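Local coordinates for protein putative acyl-CoA dehydrogenase (Burkholderia xenovorans, PDB 5JSC) that belongs to the acyl-CoA dehydrogenase family and binds flavin-adenine dinucleotide in a four-chain assembly, at residues A90-R95 with L316-A321; A322-R325 with N330-R333. One frame throughout, in Å; residues are numbered along the deposited sequence.

Interaction 1: A90-R95 with L316-A321; sequences AVCLLR and LLVYRA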
ATOM      1  N   ALA C  90      32.030  -1.271   6.059  1.00 11.24           N
ATOM      2  CA  ALA C  90      32.673  -2.446   5.484  1.00 12.34           C
ATOM      3  C   ALA C  90      31.839  -3.703   5.704  1.00  9.97           C
ATOM      4  O   ALA C  90      31.608  -4.473   4.762  1.00 11.46           O
ATOM      5  CB  ALA C  90      34.075  -2.614   6.065  1.00 13.47           C
ATOM      6  N   VAL C  91      31.375  -3.935   6.941  1.00  9.37           N
ATOM      7  CA  VAL C  91      30.561  -5.124   7.202  1.00 10.30           C
ATOM      8  C   VAL C  91      29.314  -5.123   6.322  1.00  9.37           C
ATOM      9  O   VAL C  91      28.921  -6.161   5.767  1.00  9.48           O
ATOM     10  CB  VAL C  91      30.192  -5.218   8.694  1.00 11.34           C
ATOM     11  CG1 VAL C  91      29.185  -6.354   8.910  1.00 11.93           C
ATOM     12  CG2 VAL C  91      31.442  -5.459   9.536  1.00 12.61           C
ATOM     13  N   CYS C  92      28.697  -3.952   6.154  1.00 10.04           N
ATOM     14  CA  CYS C  92      27.507  -3.856   5.315  1.00  9.33           C
ATOM     15  C   CYS C  92      27.822  -4.151   3.850  1.00  9.48           C
ATOM     16  O   CYS C  92      27.075  -4.882   3.187  1.00 10.49           O
ATOM     17  CB  CYS C  92      26.873  -2.475   5.474  1.00  9.97           C
ATOM     18  SG  CYS C  92      26.001  -2.295   7.046  1.00 12.65           S
ATOM     19  N   LEU C  93      28.915  -3.594   3.321  1.00  9.24           N
ATOM     20  CA  LEU C  93      29.272  -3.891   1.936  1.00  9.87           C
ATOM     21  C   LEU C  93      29.563  -5.376   1.747  1.00 10.62           C
ATOM     22  O   LEU C  93      29.251  -5.950   0.692  1.00 10.52           O
ATOM     23  CB  LEU C  93      30.478  -3.047   1.507  1.00 10.73           C
ATOM     24  CG  LEU C  93      30.189  -1.565   1.247  1.00 10.79           C
ATOM     25  CD1 LEU C  93      31.503  -0.776   1.132  1.00 12.94           C
ATOM     26  CD2 LEU C  93      29.362  -1.401  -0.011  1.00 11.92           C
ATOM     27  N   LEU C  94      30.183  -6.014   2.745  1.00  9.81           N
ATOM     28  CA  LEU C  94      30.452  -7.448   2.647  1.00 11.20           C
ATOM     29  C   LEU C  94      29.155  -8.249   2.608  1.00 10.78           C
ATOM     30  O   LEU C  94      28.967  -9.098   1.730  1.00 10.97           O
ATOM     31  CB  LEU C  94      31.337  -7.904   3.808  1.00 10.83           C
ATOM     32  CG  LEU C  94      32.764  -7.341   3.787  1.00 10.26           C
ATOM     33  CD1 LEU C  94      33.483  -7.717   5.068  1.00 13.17           C
ATOM     34  CD2 LEU C  94      33.538  -7.852   2.565  1.00 13.45           C
ATOM     35  N   ARG C  95      28.242  -7.994   3.554  1.00 10.55           N
ATOM     36  CA  ARG C  95      26.978  -8.730   3.542  1.00 10.31           C
ATOM     37  C   ARG C  95      26.161  -8.415   2.296  1.00 10.81           C
ATOM     38  O   ARG C  95      25.558  -9.317   1.693  1.00 10.85           O
ATOM     39  CB  ARG C  95      26.162  -8.419   4.797  1.00 11.83           C
ATOM     40  CG  ARG C  95      26.662  -9.111   6.047  1.00 13.57           C
ATOM     41  CD  ARG C  95      25.540  -9.197   7.091  1.00 13.83           C
ATOM     42  NE  ARG C  95      24.525 -10.197   6.737  1.00 14.15           N
ATOM     43  CZ  ARG C  95      23.530 -10.568   7.540  1.00 13.45           C
ATOM     44  NH1 ARG C  95      23.402 -10.017   8.745  1.00 14.29           N
ATOM     45  NH2 ARG C  95      22.668 -11.502   7.143  1.00 15.60           N
ATOM     46  N   LEU C 316      20.381   3.999   0.754  1.00  9.36           N
ATOM     47  CA  LEU C 316      20.666   5.249   1.453  1.00  8.98           C
ATOM     48  C   LEU C 316      20.461   5.098   2.956  1.00  9.21           C
ATOM     49  O   LEU C 316      21.284   5.574   3.749  1.00  9.43           O
ATOM     50  CB  LEU C 316      19.798   6.374   0.887  1.00  9.67           C
ATOM     51  CG  LEU C 316      20.267   6.863  -0.500  1.00  9.82           C
ATOM     52  CD1 LEU C 316      19.146   7.599  -1.256  1.00 11.29           C
ATOM     53  CD2 LEU C 316      21.510   7.760  -0.360  1.00 11.74           C
ATOM     54  N   LEU C 317      19.378   4.421   3.371  1.00  9.11           N
ATOM     55  CA  LEU C 317      19.161   4.201   4.802  1.00  9.30           C
ATOM     56  C   LEU C 317      20.226   3.295   5.412  1.00  9.74           C
ATOM     57  O   LEU C 317      20.675   3.541   6.543  1.00 10.33           O
ATOM     58  CB  LEU C 317      17.772   3.618   5.039  1.00  9.10           C
ATOM     59  CG  LEU C 317      16.610   4.575   4.796  1.00  9.73           C
ATOM     60  CD1 LEU C 317      15.319   3.764   4.733  1.00 12.83           C
ATOM     61  CD2 LEU C 317      16.520   5.604   5.902  1.00 10.36           C
ATOM     62  N   VAL C 318      20.628   2.235   4.697  1.00  9.51           N
ATOM     63  CA  VAL C 318      21.675   1.342   5.195  1.00  9.89           C
ATOM     64  C   VAL C 318      22.954   2.119   5.450  1.00 10.06           C
ATOM     65  O   VAL C 318      23.538   2.053   6.541  1.00 10.14           O
ATOM     66  CB  VAL C 318      21.931   0.194   4.199  1.00  9.13           C
ATOM     67  CG1 VAL C 318      23.215  -0.558   4.565  1.00 10.75           C
ATOM     68  CG2 VAL C 318      20.747  -0.754   4.161  1.00  9.91           C
ATOM     69  N   TYR C 319      23.414   2.864   4.448  1.00  9.62           N
ATOM     70  CA  TYR C 319      24.730   3.472   4.571  1.00 10.13           C
ATOM     71  C   TYR C 319      24.695   4.796   5.318  1.00 10.58           C
ATOM     72  O   TYR C 319      25.724   5.189   5.871  1.00 10.89           O
ATOM     73  CB  TYR C 319      25.381   3.551   3.180  1.00 10.00           C
ATOM     74  CG  TYR C 319      25.684   2.125   2.763  1.00  9.06           C
ATOM     75  CD1 TYR C 319      26.716   1.415   3.376  1.00 10.85           C
ATOM     76  CD2 TYR C 319      24.887   1.448   1.837  1.00 10.92           C
ATOM     77  CE1 TYR C 319      26.972   0.087   3.054  1.00 11.28           C
ATOM     78  CE2 TYR C 319      25.136   0.119   1.515  1.00 11.61           C
ATOM     79  CZ  TYR C 319      26.183  -0.561   2.129  1.00 10.94           C
ATOM     80  OH  TYR C 319      26.444  -1.878   1.837  1.00 12.03           O
ATOM     81  N   ARG C 320      23.531   5.444   5.443  1.00 10.07           N
ATOM     82  CA  ARG C 320      23.412   6.514   6.431  1.00 10.00           C
ATOM     83  C   ARG C 320      23.648   5.965   7.829  1.00 10.42           C
ATOM     84  O   ARG C 320      24.426   6.526   8.605  1.00 11.33           O
ATOM     85  CB  ARG C 320      22.036   7.190   6.340  1.00 10.05           C
ATOM     86  CG  ARG C 320      21.830   8.374   7.302  1.00 11.14           C
ATOM     87  CD  ARG C 320      21.387   7.954   8.715  1.00 13.04           C
ATOM     88  NE  ARG C 320      20.073   7.306   8.711  1.00 12.38           N
ATOM     89  CZ  ARG C 320      18.924   7.955   8.884  1.00 13.57           C
ATOM     90  NH1 ARG C 320      18.914   9.265   9.092  1.00 15.34           N
ATOM     91  NH2 ARG C 320      17.775   7.291   8.850  1.00 12.45           N
ATOM     92  N   ALA C 321      22.978   4.860   8.167  1.00 10.33           N
ATOM     93  CA  ALA C 321      23.155   4.271   9.492  1.00 10.03           C
ATOM     94  C   ALA C 321      24.584   3.786   9.701  1.00 10.21           C
ATOM     95  O   ALA C 321      25.164   3.994  10.777  1.00 10.86           O
ATOM     96  CB  ALA C 321      22.168   3.121   9.702  1.00 11.03           C
TER
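Tyr-319 spans the gap between two helices and brings its phenol end to Cys-92 and Leu-93, a worked example of how one long aromatic side chain can join helices whose backbones stay well apart. The closest meeting of carbon with carbon is between Cys-92 CB and Tyr-319 CE1, 3.5 Å apart. Leu-93 comes from the other side of the phenol end: its CD2 methyl stands 3.9 Å from Tyr-319 CZ, and both this methyl and Cys-92 CB approach the ring obliquely. The hydroxyl reaches the helix backbone itself, with Tyr-319 OH 3.3 Å from Cys-92 C. Although Leu-93 N is also near, its angle is too poor for a hydrogen bond, and the hydroxyl is hydrogen-bonded instead to OE1 of Glu-96, one turn further along the same helix. Beside the ring, a second and looser contact pairs Cys-92 SG with Val-318 CG1 at 4.1 Å.

Within helix 298-325 Val-318 packs on the ring. It turns CG1 anti to its backbone N (chi1 168°), which sets that methyl 3.6 Å above the plane of the Tyr-319 ring, over its centre. The same methyl therefore packs on the phenol and faces the cysteine sulfur. The axes of the two short segments pass 10.4 Å apart, their directions 148° from parallel and so roughly antiparallel, and the ring fills much of that separation.

The contact joins helix 88-101 of the N-terminal family region to helix 298-325 of the C-terminal one, within the largely helical body of the acyl-CoA dehydrogenase fold. Helix 250-286 touches both partners, through Ala-267 at Cys-92 and Ala-266 at Val-318, while helix 28-44 packs His-30 and Leu-33 against Leu-93.

Interaction 2: A322-R325 with N330-R333; sequences AWLR and NVTR
Thr-332 OG1 is gripped twice, by OD2 of Asp-259 and by ND2 of Asn-330, the residue whose own backbone O looks across at Leu-324 CD2. The setting is a helix-loop-helix connection in the C-terminal family region, in which helix 298-325 ends, a short loop follows and helix 332-356 begins with Val-331 at its N-cap position. Just ahead of the new helix, Asn-330 forms an Asx turn: Thr-332 N donates to Asn-330 OD1 at 3.0 Å, nearly straight at 163°, though the donor stands well above the carbonyl plane. The other end of the same amide returns the favour, with Asn-330 ND2 3.0 Å from Thr-332 OG1 and the hydroxyl close to the amide plane. Two bonds from one residue thus fix the rotation of the carboxamide, and Asp-259 secures the threonine from helix 250-286.

Across the loop the contact is apolar and centres on Val-331. Its CG1 methyl sits in the angle between Leu-324 and Arg-325, 3.8 Å from Leu-324 CG. With CG anti to the backbone N (chi1 -178°), the leucine brings CG and its CD2 methyl alongside Val-331 CG1, the two side chains lying side by side but pointing opposite ways. Arg-325 instead crosses the valine at about a right angle, offering the aliphatic root of a chain extended from CG to NE. Its guanidinium lies beyond the valine, and NH1 is hydrogen-bonded to Thr-88 OG1. His-18 of the second subunit also packs on Leu-324. The two valine methyls share the arginine root: Val-331 CG1 approaches the backbone at Arg-325 N to 3.5 Å, whereas Val-331 CG2 lies 4.0 Å from Arg-325 CG.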
ATOM      1  N   ALA C 322      25.168   3.135   8.694  1.00 10.54           N
ATOM      2  CA  ALA C 322      26.528   2.623   8.858  1.00  9.48           C
ATOM      3  C   ALA C 322      27.530   3.764   8.979  1.00  9.96           C
ATOM      4  O   ALA C 322      28.413   3.735   9.848  1.00 10.76           O
ATOM      5  CB  ALA C 322      26.891   1.697   7.694  1.00 11.11           C
ATOM      6  N   TRP C 323      27.389   4.791   8.137  1.00 10.59           N
ATOM      7  CA  TRP C 323      28.254   5.962   8.246  1.00 11.78           C
ATOM      8  C   TRP C 323      28.127   6.609   9.623  1.00 11.46           C
ATOM      9  O   TRP C 323      29.134   6.979  10.248  1.00 10.97           O
ATOM     10  CB  TRP C 323      27.914   6.962   7.133  1.00 10.48           C
ATOM     11  CG  TRP C 323      28.530   8.309   7.346  1.00 11.37           C
ATOM     12  CD1 TRP C 323      29.780   8.720   6.954  1.00 13.78           C
ATOM     13  CD2 TRP C 323      27.939   9.416   8.030  1.00 12.30           C
ATOM     14  NE1 TRP C 323      29.996  10.018   7.352  1.00 15.92           N
ATOM     15  CE2 TRP C 323      28.884  10.469   8.016  1.00 14.92           C
ATOM     16  CE3 TRP C 323      26.700   9.626   8.653  1.00 14.28           C
ATOM     17  CZ2 TRP C 323      28.628  11.711   8.598  1.00 17.33           C
ATOM     18  CZ3 TRP C 323      26.450  10.869   9.233  1.00 17.32           C
ATOM     19  CH2 TRP C 323      27.411  11.892   9.195  1.00 17.31           C
ATOM     20  N   LEU C 324      26.897   6.742  10.122  1.00 10.10           N
ATOM     21  CA  LEU C 324      26.681   7.400  11.405  1.00  9.68           C
ATOM     22  C   LEU C 324      27.310   6.609  12.547  1.00 10.46           C
ATOM     23  O   LEU C 324      27.972   7.189  13.424  1.00 11.83           O
ATOM     24  CB  LEU C 324      25.182   7.601  11.632  1.00 11.14           C
ATOM     25  CG  LEU C 324      24.788   8.314  12.925  1.00 11.89           C
ATOM     26  CD1 LEU C 324      25.515   9.656  13.066  1.00 13.51           C
ATOM     27  CD2 LEU C 324      23.265   8.499  12.968  1.00 14.75           C
ATOM     28  N   ARG C 325      27.128   5.287  12.557  1.00 11.31           N
ATOM     29  CA  ARG C 325      27.768   4.484  13.593  1.00 12.07           C
ATOM     30  C   ARG C 325      29.282   4.609  13.510  1.00 11.25           C
ATOM     31  O   ARG C 325      29.971   4.633  14.545  1.00 12.89           O
ATOM     32  CB  ARG C 325      27.349   3.018  13.475  1.00 12.28           C
ATOM     33  CG  ARG C 325      27.745   2.223  14.700  1.00 15.51           C
ATOM     34  CD  ARG C 325      27.618   0.704  14.567  1.00 17.41           C
ATOM     35  NE  ARG C 325      28.326   0.126  15.697  1.00 24.27           N
ATOM     36  CZ  ARG C 325      29.576  -0.328  15.675  1.00 23.50           C
ATOM     37  NH1 ARG C 325      30.267  -0.369  14.551  1.00 21.75           N
ATOM     38  NH2 ARG C 325      30.117  -0.794  16.785  1.00 25.94           N
ATOM     39  N   ASN C 330      25.593   6.494  18.486  1.00 14.53           N
ATOM     40  CA  ASN C 330      24.559   5.484  18.652  1.00 14.97           C
ATOM     41  C   ASN C 330      23.635   5.489  17.445  1.00 15.09           C
ATOM     42  O   ASN C 330      23.291   6.550  16.922  1.00 16.65           O
ATOM     43  CB  ASN C 330      23.758   5.786  19.919  1.00 18.25           C
ATOM     44  CG  ASN C 330      22.531   4.921  20.056  1.00 20.79           C
ATOM     45  OD1 ASN C 330      21.456   5.236  19.518  1.00 21.51           O
ATOM     46  ND2 ASN C 330      22.671   3.825  20.793  1.00 21.77           N
ATOM     47  N   VAL C 331      23.220   4.300  17.000  1.00 13.65           N
ATOM     48  CA  VAL C 331      22.324   4.235  15.849  1.00 14.56           C
ATOM     49  C   VAL C 331      21.102   3.365  16.127  1.00 14.96           C
ATOM     50  O   VAL C 331      20.561   2.749  15.205  1.00 16.45           O
ATOM     51  CB  VAL C 331      23.058   3.733  14.588  1.00 14.60           C
ATOM     52  CG1 VAL C 331      24.054   4.768  14.097  1.00 16.08           C
ATOM     53  CG2 VAL C 331      23.737   2.381  14.836  1.00 16.28           C
ATOM     54  N   THR C 332      20.630   3.321  17.380  1.00 17.48           N
ATOM     55  CA  THR C 332      19.457   2.492  17.673  1.00 17.50           C
ATOM     56  C   THR C 332      18.295   2.823  16.735  1.00 18.31           C
ATOM     57  O   THR C 332      17.668   1.919  16.158  1.00 19.06           O
ATOM     58  CB  THR C 332      19.039   2.652  19.139  1.00 19.57           C
ATOM     59  OG1 THR C 332      20.149   2.337  19.992  1.00 20.52           O
ATOM     60  CG2 THR C 332      17.885   1.701  19.471  1.00 22.00           C
ATOM     61  N   ARG C 333      18.020   4.117  16.530  1.00 17.80           N
ATOM     62  CA  ARG C 333      16.916   4.506  15.646  1.00 18.15           C
ATOM     63  C   ARG C 333      17.245   4.232  14.184  1.00 15.77           C
ATOM     64  O   ARG C 333      16.436   3.645  13.450  1.00 14.97           O
ATOM     65  CB  ARG C 333      16.571   5.990  15.827  1.00 20.62           C
ATOM     66  CG  ARG C 333      15.361   6.428  14.969  1.00 22.97           C
ATOM     67  CD  ARG C 333      15.238   7.947  14.751  1.00 26.01           C
ATOM     68  NE  ARG C 333      14.763   8.660  15.935  1.00 28.74           N
ATOM     69  CZ  ARG C 333      14.397   9.939  15.943  1.00 30.05           C
ATOM     70  NH1 ARG C 333      14.438  10.660  14.828  1.00 32.59           N
ATOM     71  NH2 ARG C 333      13.995  10.504  17.071  1.00 29.02           N
TER

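Interactions 1 and 2 follow one another along helix 298-325, with centres about 10 Å apart, and they touch directly. Ala-321 O at the end of interaction 1 meets Val-331 CG1 of interaction 2 at 3.6 Å, and Cys-92 SG packs on Ala-322 CB at 4.1 Å. Helix 88-101 thus lies against both: residues 90-95 meet the Tyr-319 turn, while Thr-88 and Arg-89 touch Ala-322. Both contacts also border the second subunit. One of the flavin-adenine dinucleotide pockets lined by this chain includes Phe-297, immediately before helix 298-325, and Gln-355 near the end of helix 332-356, whereas interaction 2 joins the opposite ends of these two helices.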